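Local coordinates for SH3 domain-containing protein (Dictyostelium discoideum, PDB 4NQI) that drives membrane remodelling through its inverse BAR domain, controlling osmoregulation, phagocytosis and cytokinesis, and probably binds phosphatidylinositol lipids, at residues B[33-38]-B[186-191]; B[48-53]-B[91-96]; B[82-87]-B[210-215]; B[101-106]-B[192-197]; B[127-132]-B[171-176]. One frame throughout, in Å; residues are numbered along the deposited sequence.

How the contacts relate
The inverse BAR domain is an elongated bundle of three long helices, 15-64, 72-140 and 152-224. From the N terminus, contact 1 opens first, closing a long loop between the first and third helices. Within that loop contact 2 joins the first hairpin, helix 15-64 to helix 72-140. Contact 3 opens on helix 72-140 inside both loops but closes beyond them, so it crosses contacts 1 and 2. Contact 4 follows contact 2 in series, lies within the span of contact 3 and crosses contact 1, which it touches through Phe103 and Phe191. Contact 5 is the innermost of the pairings between the second and third helices, about 62 Å from contact 3, centre to centre.

Contact 1: residues B[33-38]-B[186-191]; sequences PLFTEV and RKHATF
Phe35 reaches across to Phe191 and drives its ring edge into that ring's face, an edge-to-face pair with planes at 73°. The touch is made by Phe35 CE1, which stands 3.5 Å above the Phe191 plane and toward its rim. The two helical segments run parallel with axes 13.4 Å apart, a span that large side chains are suited to fill. His188 comes at the far end of the Phe35 ring, its CD2 lying 3.5 Å from Phe35 CZ; here the rings meet rim to rim. From another direction the extended chain of Lys187 slides past Phe35, and a final bend (chi4 57°) sets NZ over the ring face, 5.0 Å from the centroid of Phe35, in a cation-pi contact. Val38 CG1 completes the group at the edge of Phe191, 4.0 Å from Phe191 CZ. Helix 72-140 packs on Phe35 through Ile111, and Phe74 and Phe78 of the second subunit meet the His188 ring. The aromatic cluster therefore joins the bundle interior to the dimer interface. Its chemistry is mainly aromatic and apolar, with histidine and lysine as polar members; a salt bridge to Asp114 would probably help the lysine ammonium keep its charge beside a buried ring.

Contact 2: residues B[48-53]-B[91-96]; sequences QAQALS and RRDDVA
Helices 48-53 and 91-96 run antiparallel at 168° with axes only 8.6 Å apart, and the CA atoms of Gln50 and Asp93 come within 5.4 Å of each other. Small residues suit this closeness: the methyl groups of Ala49 and Ala96 meet CB to CB at 4.0 Å, where a bulkier pair would probably be hard to fit at this axis distance. Larger side chains fold round this alanine pair. Leu52 lays its CD2 methyl over the centre of one face of the Arg92 guanidinium, 3.6 Å above the plane. A bend at chi3 (-50°) turns NE of Arg92 out of line with its extended inner chain, whose CD rests on Ala49 O at 3.7 Å. The arginine suits the place because its flat cation offers an apolar partner a face and still keeps N-H groups for its rim; NE forms a salt bridge with Glu89. Glu89 serves twice, since its carbonyl oxygen accepts the hydroxyl of Ser53, and that OG also sits 3.5 Å from Asp93 CB. Toward the other flank Gln50 CG packs against Asp93 OD1 at 3.7 Å, the amide and carboxylate planes nearly perpendicular, while Asp93 OD2 is engaged by Lys97 one turn on. The pairing thus closes the hairpin of the first two helices of the bundle. Helix 152-224 covers Val95 through Phe198, Lys201 and Glu202, and Tyr45 of the second subunit packs on both Leu52 and Arg92.

Contact 3: residues B[82-87]-B[210-215]; sequences ADAIKD and MSKFST
Lys212 lays its aliphatic chain over the Ala84 turn of the facing helix, its CD lying 4.1 Å from Ala84 O and its CE 3.9 Å from Asp87 CB. The pair belongs to the antiparallel helix bundle of the inverse BAR (IRSp53/MIM homology) domain: segments 82-87 and 210-215 run at 166° with axes 10.1 Å apart, on the second and third long helices. Alanine suits position 84, where the backbones come nearest each other and a small methyl lets the lysine methylenes and the neighbouring ring settle close. Lysine suits its own place equally well, for its long chain can bury methylenes against the helix while carrying its ammonium toward the rim. There a bend at chi4 (-63°) sets NZ near the Asp87 carboxylate, yet the gap of 4.2 Å between Lys212 NZ and Asp87 OD2 is beyond a salt bridge, so any attraction is probably diffuse. An alanine in place of Lys212 would probably uncover Asp87 CB and the Ala84 backbone and leave the aspartate without this nearby positive charge. On the inner flank Phe213 brings its ring to the opposing helix. Leu88 packs on both Lys212 and Phe213, while Leu199 of the second subunit touches Phe213 and Phe195 of that subunit touches Ile85, placing this flank at the dimer interface. The ring's leading atom is CE1, with Ala84 CB near the ring plane at its edge and Ile85 CG1 at 4.2 Å from Phe213 CE1.

Contact 4: residues B[101-106]-B[192-197]; sequences NEFITP and LSQFNQ
Gln194 OE1 accepts a hydrogen bond from Asn107 ND2, while the same amide packs its NE2 against Pro106, 3.8 Å from Pro106 CB. The Gln194 chain is extended beyond CG, and its CB rests on Glu102 O at 3.5 Å as plain packing. A long amide suits this partly exposed seam, with methylenes to pack and a polar end to bond. The contact pairs helix 72-140 with helix 152-224 in the core of the inverse BAR bundle, their segment axes 7.7 Å apart. Helix 101-106 has a wider pi-type turn at 101-104 and a kink at Pro106, which has no N-H to give to the preceding turn. On the buried side, Phe195 drives CD1 straight at the centre of the Phe103 ring, 3.7 Å above its plane, a T-shaped pair with planes at 85°. Helix 15-64 covers Phe103 through Val38 and Ala42. An alanine at Phe103 would probably open a gap in the core and leave the edge of Phe195 without the ring face it points into. At the outer rim Glu102 CB and Gln197 CB touch at 3.6 Å. No hydrogen bond joins these two segments, so their cohesion rests on aromatic and methylene packing, while the Gln194 amide is bonded to Asn107, just beyond the segment.

Contact 5: residues B[127-132]-B[171-176]; sequences KDRDQM and QLNANK
Asp128 and Lys176 form the charged link between these antiparallel helices, with Lys176 NZ giving a hydrogen bond to Asp128 OD2 at 3.2 Å within a salt bridge. The ammonium comes from the anti side of the carboxylate, 17° out of its plane. Beside it Leu172 presses its CD2 methyl on the same aspartate, 3.7 Å from both Asp128 CB and Asp128 O, so a methyl packs on the very residue that carries the ion pair. A third contact is light: Arg129 CD passes 4.0 Å from Asn173 OD1. In the next shell Lys127 NZ meets the other carboxylate oxygen, Asp128 OD1, at 3.1 Å and from above the plane, which makes a three-residue salt-bridge network. A bend at chi4 (55°) turns Lys176 NZ toward Asp128. The Lys176 side chain also packs on Phe121 and Tyr125 of helix 72-140. Farther out, Ile17 near the N terminus of helix 15-64 touches both Arg129 and Asn173. The site lies in a predicted coiled coil, in the arm of the bundle distant from contact 3. Two lysines on separate oxygens would probably hold the aspartate ionised and limit its rotation, while Leu172 supplies the apolar packing between the axes, 10.9 Å apart.

Contact 1: residues B[33-38]-B[186-191]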
# COMPACT_ATOMS: atom_id res chain seq x y z
N PRO B 33 3.35 26.81 9.74
CA PRO B 33 2.97 26.55 8.34
C PRO B 33 3.56 25.27 7.77
O PRO B 33 2.88 24.57 7.01
CB PRO B 33 3.53 27.77 7.60
CG PRO B 33 4.61 28.29 8.47
CD PRO B 33 4.14 28.04 9.87
N LEU B 34 4.81 24.96 8.11
CA LEU B 34 5.49 23.77 7.59
C LEU B 34 4.83 22.46 8.01
O LEU B 34 4.62 21.57 7.18
CB LEU B 34 6.97 23.77 7.98
CG LEU B 34 7.88 24.75 7.23
CD1 LEU B 34 9.34 24.60 7.66
CD2 LEU B 34 7.74 24.57 5.73
N PHE B 35 4.49 22.35 9.29
CA PHE B 35 3.81 21.16 9.80
C PHE B 35 2.39 21.04 9.25
O PHE B 35 1.86 19.94 9.11
CB PHE B 35 3.81 21.14 11.33
CG PHE B 35 5.08 20.59 11.93
CD1 PHE B 35 5.27 19.22 12.03
CD2 PHE B 35 6.07 21.44 12.40
CE1 PHE B 35 6.43 18.70 12.58
CE2 PHE B 35 7.24 20.93 12.95
CZ PHE B 35 7.42 19.56 13.04
N THR B 36 1.79 22.19 8.93
CA THR B 36 0.43 22.20 8.38
C THR B 36 0.42 21.72 6.93
O THR B 36 -0.58 21.16 6.46
CB THR B 36 -0.21 23.61 8.49
OG1 THR B 36 -0.02 24.11 9.82
CG2 THR B 36 -1.69 23.55 8.19
N GLU B 37 1.53 21.92 6.23
CA GLU B 37 1.68 21.38 4.88
C GLU B 37 1.73 19.86 4.91
O GLU B 37 1.16 19.19 4.04
CB GLU B 37 2.95 21.93 4.21
CG GLU B 37 2.87 23.40 3.85
CD GLU B 37 1.77 23.70 2.85
OE1 GLU B 37 1.78 23.11 1.75
OE2 GLU B 37 0.89 24.53 3.17
N VAL B 38 2.42 19.31 5.91
CA VAL B 38 2.49 17.86 6.11
C VAL B 38 1.09 17.27 6.34
O VAL B 38 0.77 16.20 5.83
CB VAL B 38 3.41 17.50 7.30
CG1 VAL B 38 3.38 16.01 7.58
CG2 VAL B 38 4.84 17.97 7.03
N ARG B 186 9.58 18.29 22.51
CA ARG B 186 8.31 17.67 22.88
C ARG B 186 7.28 17.79 21.76
O ARG B 186 6.42 16.93 21.60
CB ARG B 186 7.78 18.26 24.19
CG ARG B 186 8.56 17.82 25.42
N LYS B 187 7.37 18.87 20.99
CA LYS B 187 6.52 19.04 19.81
C LYS B 187 6.87 18.01 18.74
O LYS B 187 5.98 17.38 18.16
CB LYS B 187 6.64 20.45 19.23
CG LYS B 187 5.82 20.63 17.94
CD LYS B 187 6.01 22.01 17.30
CE LYS B 187 5.14 22.14 16.05
NZ LYS B 187 3.70 21.92 16.34
N HIS B 188 8.16 17.84 18.49
CA HIS B 188 8.63 16.93 17.45
C HIS B 188 8.38 15.47 17.82
O HIS B 188 8.02 14.66 16.97
CB HIS B 188 10.12 17.16 17.18
CG HIS B 188 10.42 18.48 16.53
ND1 HIS B 188 11.66 19.07 16.59
CD2 HIS B 188 9.64 19.31 15.79
CE1 HIS B 188 11.63 20.21 15.92
NE2 HIS B 188 10.42 20.38 15.43
N ALA B 189 8.58 15.13 19.09
CA ALA B 189 8.36 13.77 19.57
C ALA B 189 6.89 13.36 19.46
O ALA B 189 6.58 12.23 19.10
CB ALA B 189 8.84 13.63 21.01
N THR B 190 5.99 14.29 19.78
CA THR B 190 4.55 14.06 19.64
C THR B 190 4.18 13.85 18.17
O THR B 190 3.33 13.02 17.85
CB THR B 190 3.74 15.24 20.22
OG1 THR B 190 3.92 15.29 21.64
CG2 THR B 190 2.26 15.09 19.91
N PHE B 191 4.83 14.61 17.29
CA PHE B 191 4.62 14.49 15.85
C PHE B 191 4.97 13.08 15.37
O PHE B 191 4.17 12.43 14.69
CB PHE B 191 5.47 15.52 15.10
CG PHE B 191 5.45 15.36 13.60
CD1 PHE B 191 4.40 15.86 12.85
CD2 PHE B 191 6.49 14.71 12.95
CE1 PHE B 191 4.38 15.71 11.47
CE2 PHE B 191 6.48 14.57 11.57
CZ PHE B 191 5.42 15.07 10.83

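Contact 2: residues B[48-53]-B[91-96]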
# COMPACT_ATOMS: atom_id res chain seq x y z
N GLN B 48 -6.51 9.31 -1.32
CA GLN B 48 -6.11 8.47 -2.44
C GLN B 48 -6.03 6.99 -2.05
O GLN B 48 -6.29 6.11 -2.87
CB GLN B 48 -4.77 8.93 -3.03
CG GLN B 48 -4.82 10.30 -3.70
CD GLN B 48 -5.85 10.37 -4.83
OE1 GLN B 48 -6.17 9.36 -5.46
NE2 GLN B 48 -6.35 11.57 -5.08
N ALA B 49 -5.68 6.73 -0.79
CA ALA B 49 -5.63 5.37 -0.27
C ALA B 49 -7.02 4.74 -0.25
O ALA B 49 -7.18 3.57 -0.62
CB ALA B 49 -5.01 5.35 1.12
N GLN B 50 -8.01 5.51 0.19
CA GLN B 50 -9.39 5.05 0.19
C GLN B 50 -9.86 4.78 -1.24
O GLN B 50 -10.58 3.82 -1.49
CB GLN B 50 -10.31 6.09 0.84
CG GLN B 50 -10.09 6.32 2.33
CD GLN B 50 -11.21 7.12 2.96
OE1 GLN B 50 -12.33 7.15 2.45
NE2 GLN B 50 -10.91 7.79 4.07
N ALA B 51 -9.44 5.63 -2.16
CA ALA B 51 -9.80 5.49 -3.57
C ALA B 51 -9.25 4.18 -4.14
O ALA B 51 -9.97 3.45 -4.82
CB ALA B 51 -9.27 6.66 -4.37
N LEU B 52 -7.98 3.91 -3.85
CA LEU B 52 -7.35 2.65 -4.24
C LEU B 52 -8.06 1.46 -3.60
O LEU B 52 -8.21 0.41 -4.22
CB LEU B 52 -5.87 2.66 -3.87
CG LEU B 52 -5.08 1.40 -4.21
CD1 LEU B 52 -5.11 1.14 -5.71
CD2 LEU B 52 -3.64 1.49 -3.71
N SER B 53 -8.50 1.64 -2.35
CA SER B 53 -9.23 0.60 -1.64
C SER B 53 -10.52 0.22 -2.35
O SER B 53 -10.81 -0.96 -2.57
CB SER B 53 -9.53 1.05 -0.21
OG SER B 53 -10.34 0.12 0.47
N ARG B 91 -8.62 -3.72 4.64
CA ARG B 91 -7.62 -3.37 5.65
C ARG B 91 -6.80 -2.14 5.26
O ARG B 91 -6.30 -1.43 6.13
CB ARG B 91 -6.71 -4.56 5.95
CG ARG B 91 -7.45 -5.79 6.47
CD ARG B 91 -6.49 -6.92 6.82
NE ARG B 91 -7.15 -8.22 6.78
CZ ARG B 91 -7.03 -9.17 7.71
NH1 ARG B 91 -6.26 -8.96 8.77
NH2 ARG B 91 -7.67 -10.32 7.57
N ARG B 92 -6.65 -1.91 3.96
CA ARG B 92 -5.97 -0.70 3.50
C ARG B 92 -6.82 0.51 3.88
O ARG B 92 -6.28 1.55 4.26
CB ARG B 92 -5.74 -0.72 1.99
CG ARG B 92 -4.89 0.45 1.49
CD ARG B 92 -4.98 0.65 -0.01
NE ARG B 92 -4.75 -0.60 -0.74
CZ ARG B 92 -3.55 -1.09 -1.02
NH1 ARG B 92 -2.46 -0.45 -0.63
NH2 ARG B 92 -3.44 -2.23 -1.69
N ASP B 93 -8.13 0.37 3.77
CA ASP B 93 -9.06 1.42 4.17
C ASP B 93 -8.89 1.75 5.66
O ASP B 93 -8.85 2.92 6.04
CB ASP B 93 -10.50 1.02 3.86
CG ASP B 93 -11.50 2.09 4.24
OD1 ASP B 93 -11.49 3.16 3.61
OD2 ASP B 93 -12.30 1.85 5.17
N ASP B 94 -8.78 0.71 6.48
CA ASP B 94 -8.57 0.88 7.92
C ASP B 94 -7.25 1.60 8.20
O ASP B 94 -7.15 2.39 9.14
CB ASP B 94 -8.60 -0.47 8.64
CG ASP B 94 -9.99 -1.10 8.62
OD1 ASP B 94 -10.98 -0.37 8.39
OD2 ASP B 94 -10.08 -2.32 8.85
N VAL B 95 -6.24 1.31 7.38
CA VAL B 95 -4.95 1.99 7.47
C VAL B 95 -5.12 3.49 7.22
O VAL B 95 -4.60 4.32 7.96
CB VAL B 95 -3.92 1.39 6.49
CG1 VAL B 95 -2.72 2.30 6.34
CG2 VAL B 95 -3.49 0.00 6.96
N ALA B 96 -5.87 3.83 6.17
CA ALA B 96 -6.15 5.22 5.84
C ALA B 96 -6.87 5.93 7.00
O ALA B 96 -6.56 7.08 7.32
CB ALA B 96 -6.98 5.31 4.57

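Contact 3: residues B[82-87]-B[210-215]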
# COMPACT_ATOMS: atom_id res chain seq x y z
N ALA B 82 -10.21 -13.55 -5.12
CA ALA B 82 -11.15 -12.47 -4.87
C ALA B 82 -11.26 -12.14 -3.38
O ALA B 82 -11.22 -10.97 -2.99
CB ALA B 82 -12.52 -12.81 -5.44
N ASP B 83 -11.42 -13.18 -2.56
CA ASP B 83 -11.54 -13.00 -1.11
C ASP B 83 -10.29 -12.36 -0.50
O ASP B 83 -10.39 -11.54 0.41
CB ASP B 83 -11.81 -14.34 -0.42
CG ASP B 83 -13.22 -14.85 -0.67
OD1 ASP B 83 -14.06 -14.07 -1.17
OD2 ASP B 83 -13.49 -16.02 -0.34
N ALA B 84 -9.12 -12.74 -1.01
CA ALA B 84 -7.86 -12.22 -0.51
C ALA B 84 -7.73 -10.73 -0.81
O ALA B 84 -7.40 -9.94 0.08
CB ALA B 84 -6.69 -12.99 -1.11
N ILE B 85 -7.99 -10.35 -2.06
CA ILE B 85 -7.93 -8.95 -2.47
C ILE B 85 -8.96 -8.11 -1.72
O ILE B 85 -8.66 -6.99 -1.30
CB ILE B 85 -8.09 -8.80 -4.00
CG1 ILE B 85 -6.90 -9.43 -4.73
CG2 ILE B 85 -8.22 -7.34 -4.40
CD1 ILE B 85 -6.89 -9.21 -6.23
N LYS B 86 -10.16 -8.64 -1.53
CA LYS B 86 -11.19 -7.93 -0.78
C LYS B 86 -10.74 -7.66 0.65
O LYS B 86 -10.79 -6.51 1.12
CB LYS B 86 -12.50 -8.72 -0.78
CG LYS B 86 -13.63 -8.01 -0.03
N ASP B 87 -10.30 -8.70 1.35
CA ASP B 87 -9.85 -8.57 2.73
C ASP B 87 -8.70 -7.58 2.87
O ASP B 87 -8.68 -6.78 3.81
CB ASP B 87 -9.48 -9.94 3.30
CG ASP B 87 -10.70 -10.80 3.57
OD1 ASP B 87 -11.82 -10.24 3.67
OD2 ASP B 87 -10.54 -12.04 3.70
N MSE B 210 1.79 -10.30 2.53
CA MSE B 210 2.75 -11.37 2.29
C MSE B 210 2.16 -12.74 2.64
O MSE B 210 2.30 -13.70 1.89
CB MSE B 210 4.04 -11.15 3.09
CG MSE B 210 4.80 -9.89 2.71
SE MSE B 210 6.41 -9.62 3.80
CE MSE B 210 7.45 -11.15 3.19
N SER B 211 1.49 -12.81 3.79
CA SER B 211 0.88 -14.05 4.25
C SER B 211 -0.21 -14.55 3.30
O SER B 211 -0.26 -15.73 2.97
CB SER B 211 0.29 -13.86 5.66
OG SER B 211 -0.31 -15.05 6.12
N LYS B 212 -1.07 -13.64 2.85
CA LYS B 212 -2.20 -14.00 1.99
C LYS B 212 -1.78 -14.34 0.56
O LYS B 212 -2.12 -15.41 0.05
CB LYS B 212 -3.26 -12.90 1.98
CG LYS B 212 -4.17 -12.89 3.20
CD LYS B 212 -5.52 -12.25 2.88
CE LYS B 212 -6.43 -12.23 4.10
NZ LYS B 212 -6.77 -13.60 4.60
N PHE B 213 -1.05 -13.43 -0.09
CA PHE B 213 -0.69 -13.59 -1.50
C PHE B 213 0.23 -14.79 -1.76
O PHE B 213 0.26 -15.32 -2.88
CB PHE B 213 -0.08 -12.30 -2.05
CG PHE B 213 -1.10 -11.26 -2.42
CD1 PHE B 213 -2.46 -11.54 -2.34
CD2 PHE B 213 -0.71 -10.00 -2.86
CE1 PHE B 213 -3.40 -10.59 -2.69
CE2 PHE B 213 -1.65 -9.04 -3.20
CZ PHE B 213 -3.00 -9.34 -3.12
N SER B 214 0.96 -15.24 -0.74
CA SER B 214 1.78 -16.44 -0.86
C SER B 214 0.92 -17.69 -0.99
O SER B 214 1.25 -18.60 -1.75
CB SER B 214 2.73 -16.57 0.33
OG SER B 214 3.70 -15.54 0.33
N THR B 215 -0.18 -17.72 -0.24
CA THR B 215 -1.12 -18.84 -0.31
C THR B 215 -1.78 -18.92 -1.69
O THR B 215 -1.95 -20.02 -2.24
CB THR B 215 -2.20 -18.74 0.79
OG1 THR B 215 -1.57 -18.58 2.07
CG2 THR B 215 -3.05 -20.00 0.82

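Contact 4: residues B[101-106]-B[192-197]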
# COMPACT_ATOMS: atom_id res chain seq x y z
N ASN B 101 -7.35 9.47 11.81
CA ASN B 101 -7.80 9.56 13.20
C ASN B 101 -6.66 9.69 14.21
O ASN B 101 -6.83 10.34 15.25
CB ASN B 101 -8.66 8.35 13.56
CG ASN B 101 -9.94 8.27 12.74
OD1 ASN B 101 -10.53 9.29 12.39
ND2 ASN B 101 -10.37 7.05 12.44
N GLU B 102 -5.52 9.08 13.92
CA GLU B 102 -4.41 9.01 14.87
C GLU B 102 -3.30 10.03 14.59
O GLU B 102 -2.50 10.32 15.48
CB GLU B 102 -3.82 7.60 14.91
CG GLU B 102 -4.83 6.49 15.16
CD GLU B 102 -5.20 6.34 16.62
OE1 GLU B 102 -4.66 7.11 17.45
OE2 GLU B 102 -6.03 5.46 16.94
N PHE B 103 -3.25 10.56 13.37
CA PHE B 103 -2.26 11.58 13.03
C PHE B 103 -2.85 12.93 12.61
O PHE B 103 -2.66 13.94 13.29
CB PHE B 103 -1.29 11.10 11.95
CG PHE B 103 -0.37 12.18 11.45
CD1 PHE B 103 0.58 12.74 12.29
CD2 PHE B 103 -0.45 12.63 10.14
CE1 PHE B 103 1.43 13.74 11.84
CE2 PHE B 103 0.40 13.63 9.68
CZ PHE B 103 1.34 14.18 10.53
N ILE B 104 -3.56 12.93 11.48
CA ILE B 104 -4.05 14.16 10.85
C ILE B 104 -4.86 15.06 11.79
O ILE B 104 -4.48 16.21 12.03
CB ILE B 104 -4.87 13.84 9.58
CG1 ILE B 104 -3.95 13.33 8.48
CG2 ILE B 104 -5.63 15.08 9.11
CD1 ILE B 104 -4.68 12.66 7.33
N THR B 105 -5.96 14.54 12.33
CA THR B 105 -6.80 15.31 13.25
C THR B 105 -6.11 15.66 14.59
O THR B 105 -6.18 16.81 15.02
CB THR B 105 -8.17 14.62 13.50
OG1 THR B 105 -8.75 14.23 12.25
CG2 THR B 105 -9.12 15.57 14.22
N PRO B 106 -5.43 14.69 15.24
CA PRO B 106 -4.78 15.06 16.50
C PRO B 106 -3.59 16.02 16.35
O PRO B 106 -3.36 16.81 17.27
CB PRO B 106 -4.28 13.71 17.04
CG PRO B 106 -5.15 12.70 16.39
CD PRO B 106 -5.41 13.23 15.02
N LEU B 192 6.15 12.60 15.74
CA LEU B 192 6.60 11.27 15.37
C LEU B 192 5.75 10.19 16.05
O LEU B 192 5.39 9.19 15.42
CB LEU B 192 8.08 11.08 15.72
CG LEU B 192 9.09 11.87 14.89
CD1 LEU B 192 10.51 11.68 15.40
CD2 LEU B 192 8.99 11.47 13.42
N SER B 193 5.44 10.39 17.32
CA SER B 193 4.63 9.44 18.09
C SER B 193 3.26 9.21 17.46
O SER B 193 2.73 8.10 17.48
CB SER B 193 4.47 9.93 19.53
OG SER B 193 3.78 8.98 20.32
N GLN B 194 2.69 10.27 16.89
CA GLN B 194 1.40 10.18 16.22
C GLN B 194 1.55 9.54 14.84
O GLN B 194 0.73 8.71 14.45
CB GLN B 194 0.74 11.56 16.13
CG GLN B 194 0.23 12.08 17.47
CD GLN B 194 -0.15 13.55 17.44
OE1 GLN B 194 0.13 14.26 16.47
NE2 GLN B 194 -0.79 14.02 18.50
N PHE B 195 2.59 9.92 14.11
CA PHE B 195 2.84 9.35 12.79
C PHE B 195 3.12 7.84 12.88
O PHE B 195 2.78 7.09 11.97
CB PHE B 195 4.00 10.06 12.08
CG PHE B 195 3.95 9.97 10.58
CD1 PHE B 195 3.16 10.85 9.85
CD2 PHE B 195 4.68 9.01 9.90
CE1 PHE B 195 3.11 10.76 8.46
CE2 PHE B 195 4.63 8.92 8.52
CZ PHE B 195 3.84 9.80 7.80
N ASN B 196 3.71 7.42 14.00
CA ASN B 196 4.02 6.01 14.24
C ASN B 196 2.80 5.08 14.17
O ASN B 196 2.93 3.91 13.83
CB ASN B 196 4.71 5.84 15.60
CG ASN B 196 6.16 6.27 15.58
OD1 ASN B 196 6.75 6.49 14.52
ND2 ASN B 196 6.75 6.37 16.77
N GLN B 197 1.63 5.61 14.51
CA GLN B 197 0.40 4.81 14.46
C GLN B 197 0.10 4.35 13.04
O GLN B 197 -0.36 3.22 12.83
CB GLN B 197 -0.78 5.62 15.01
CG GLN B 197 -0.54 6.22 16.39
CD GLN B 197 -0.20 5.17 17.42
OE1 GLN B 197 -0.84 4.12 17.50
NE2 GLN B 197 0.83 5.44 18.22

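Contact 5: residues B[127-132]-B[171-176]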
# COMPACT_ATOMS: atom_id res chain seq x y z
N LYS B 127 8.41 39.68 29.89
CA LYS B 127 8.06 40.19 31.21
C LYS B 127 9.15 39.93 32.25
O LYS B 127 9.60 40.86 32.93
CB LYS B 127 6.73 39.59 31.67
CG LYS B 127 6.08 40.31 32.84
CD LYS B 127 4.80 39.60 33.28
CE LYS B 127 5.08 38.17 33.70
NZ LYS B 127 6.11 38.09 34.77
N ASP B 128 9.58 38.67 32.36
CA ASP B 128 10.61 38.29 33.32
C ASP B 128 11.94 38.98 33.05
O ASP B 128 12.67 39.35 33.98
CB ASP B 128 10.81 36.77 33.33
CG ASP B 128 9.68 36.03 34.01
OD1 ASP B 128 8.92 36.67 34.76
OD2 ASP B 128 9.56 34.80 33.80
N ARG B 129 12.26 39.16 31.77
CA ARG B 129 13.50 39.82 31.38
C ARG B 129 13.41 41.33 31.63
O ARG B 129 14.40 41.97 31.99
CB ARG B 129 13.82 39.55 29.91
CG ARG B 129 15.30 39.66 29.57
CD ARG B 129 15.70 38.64 28.51
NE ARG B 129 15.58 39.17 27.16
CZ ARG B 129 16.55 39.80 26.51
NH1 ARG B 129 17.72 40.00 27.11
NH2 ARG B 129 16.36 40.25 25.28
N ASP B 130 12.22 41.89 31.45
CA ASP B 130 11.99 43.31 31.73
C ASP B 130 11.92 43.57 33.22
O ASP B 130 12.44 44.58 33.70
CB ASP B 130 10.72 43.81 31.05
CG ASP B 130 10.91 44.08 29.57
OD1 ASP B 130 12.07 44.20 29.12
OD2 ASP B 130 9.89 44.18 28.85
N GLN B 131 11.26 42.68 33.96
CA GLN B 131 11.22 42.79 35.41
C GLN B 131 12.65 42.77 35.96
O GLN B 131 12.98 43.56 36.84
CB GLN B 131 10.38 41.68 36.04
N MSE B 132 13.48 41.89 35.42
CA MSE B 132 14.87 41.77 35.86
C MSE B 132 15.67 43.03 35.54
O MSE B 132 16.53 43.44 36.32
CB MSE B 132 15.52 40.56 35.20
CG MSE B 132 16.44 39.81 36.12
SE MSE B 132 15.45 39.18 37.66
CE MSE B 132 16.78 37.97 38.37
N GLN B 171 20.74 33.21 35.35
CA GLN B 171 20.16 31.90 35.59
C GLN B 171 18.75 31.81 35.02
O GLN B 171 18.23 30.72 34.79
CB GLN B 171 20.16 31.56 37.08
CG GLN B 171 21.06 30.39 37.42
CD GLN B 171 21.02 29.32 36.35
OE1 GLN B 171 20.04 28.59 36.21
NE2 GLN B 171 22.10 29.22 35.57
N LEU B 172 18.13 32.97 34.81
CA LEU B 172 16.83 33.03 34.17
C LEU B 172 16.96 32.78 32.67
O LEU B 172 16.16 32.05 32.09
CB LEU B 172 16.17 34.39 34.42
CG LEU B 172 14.87 34.66 33.65
CD1 LEU B 172 13.78 33.68 34.06
CD2 LEU B 172 14.40 36.10 33.85
N ASN B 173 17.96 33.40 32.05
CA ASN B 173 18.21 33.21 30.62
C ASN B 173 18.46 31.75 30.27
O ASN B 173 17.93 31.24 29.28
CB ASN B 173 19.40 34.07 30.16
CG ASN B 173 19.16 35.55 30.34
OD1 ASN B 173 18.02 36.01 30.46
ND2 ASN B 173 20.24 36.33 30.34
N ALA B 174 19.26 31.07 31.09
CA ALA B 174 19.60 29.67 30.86
C ALA B 174 18.41 28.75 31.12
O ALA B 174 18.22 27.76 30.41
CB ALA B 174 20.78 29.27 31.72
N ASN B 175 17.62 29.07 32.15
CA ASN B 175 16.39 28.32 32.43
C ASN B 175 15.38 28.44 31.29
O ASN B 175 14.74 27.47 30.91
CB ASN B 175 15.76 28.79 33.74
CG ASN B 175 16.44 28.21 34.97
OD1 ASN B 175 17.02 27.12 34.92
ND2 ASN B 175 16.36 28.93 36.09
N LYS B 176 15.26 29.65 30.75
CA LYS B 176 14.34 29.92 29.65
C LYS B 176 14.81 29.28 28.35
O LYS B 176 14.00 29.00 27.47
CB LYS B 176 14.17 31.43 29.45
CG LYS B 176 13.43 32.14 30.56
CD LYS B 176 12.09 31.47 30.85
CE LYS B 176 11.22 32.32 31.75
NZ LYS B 176 11.03 33.67 31.17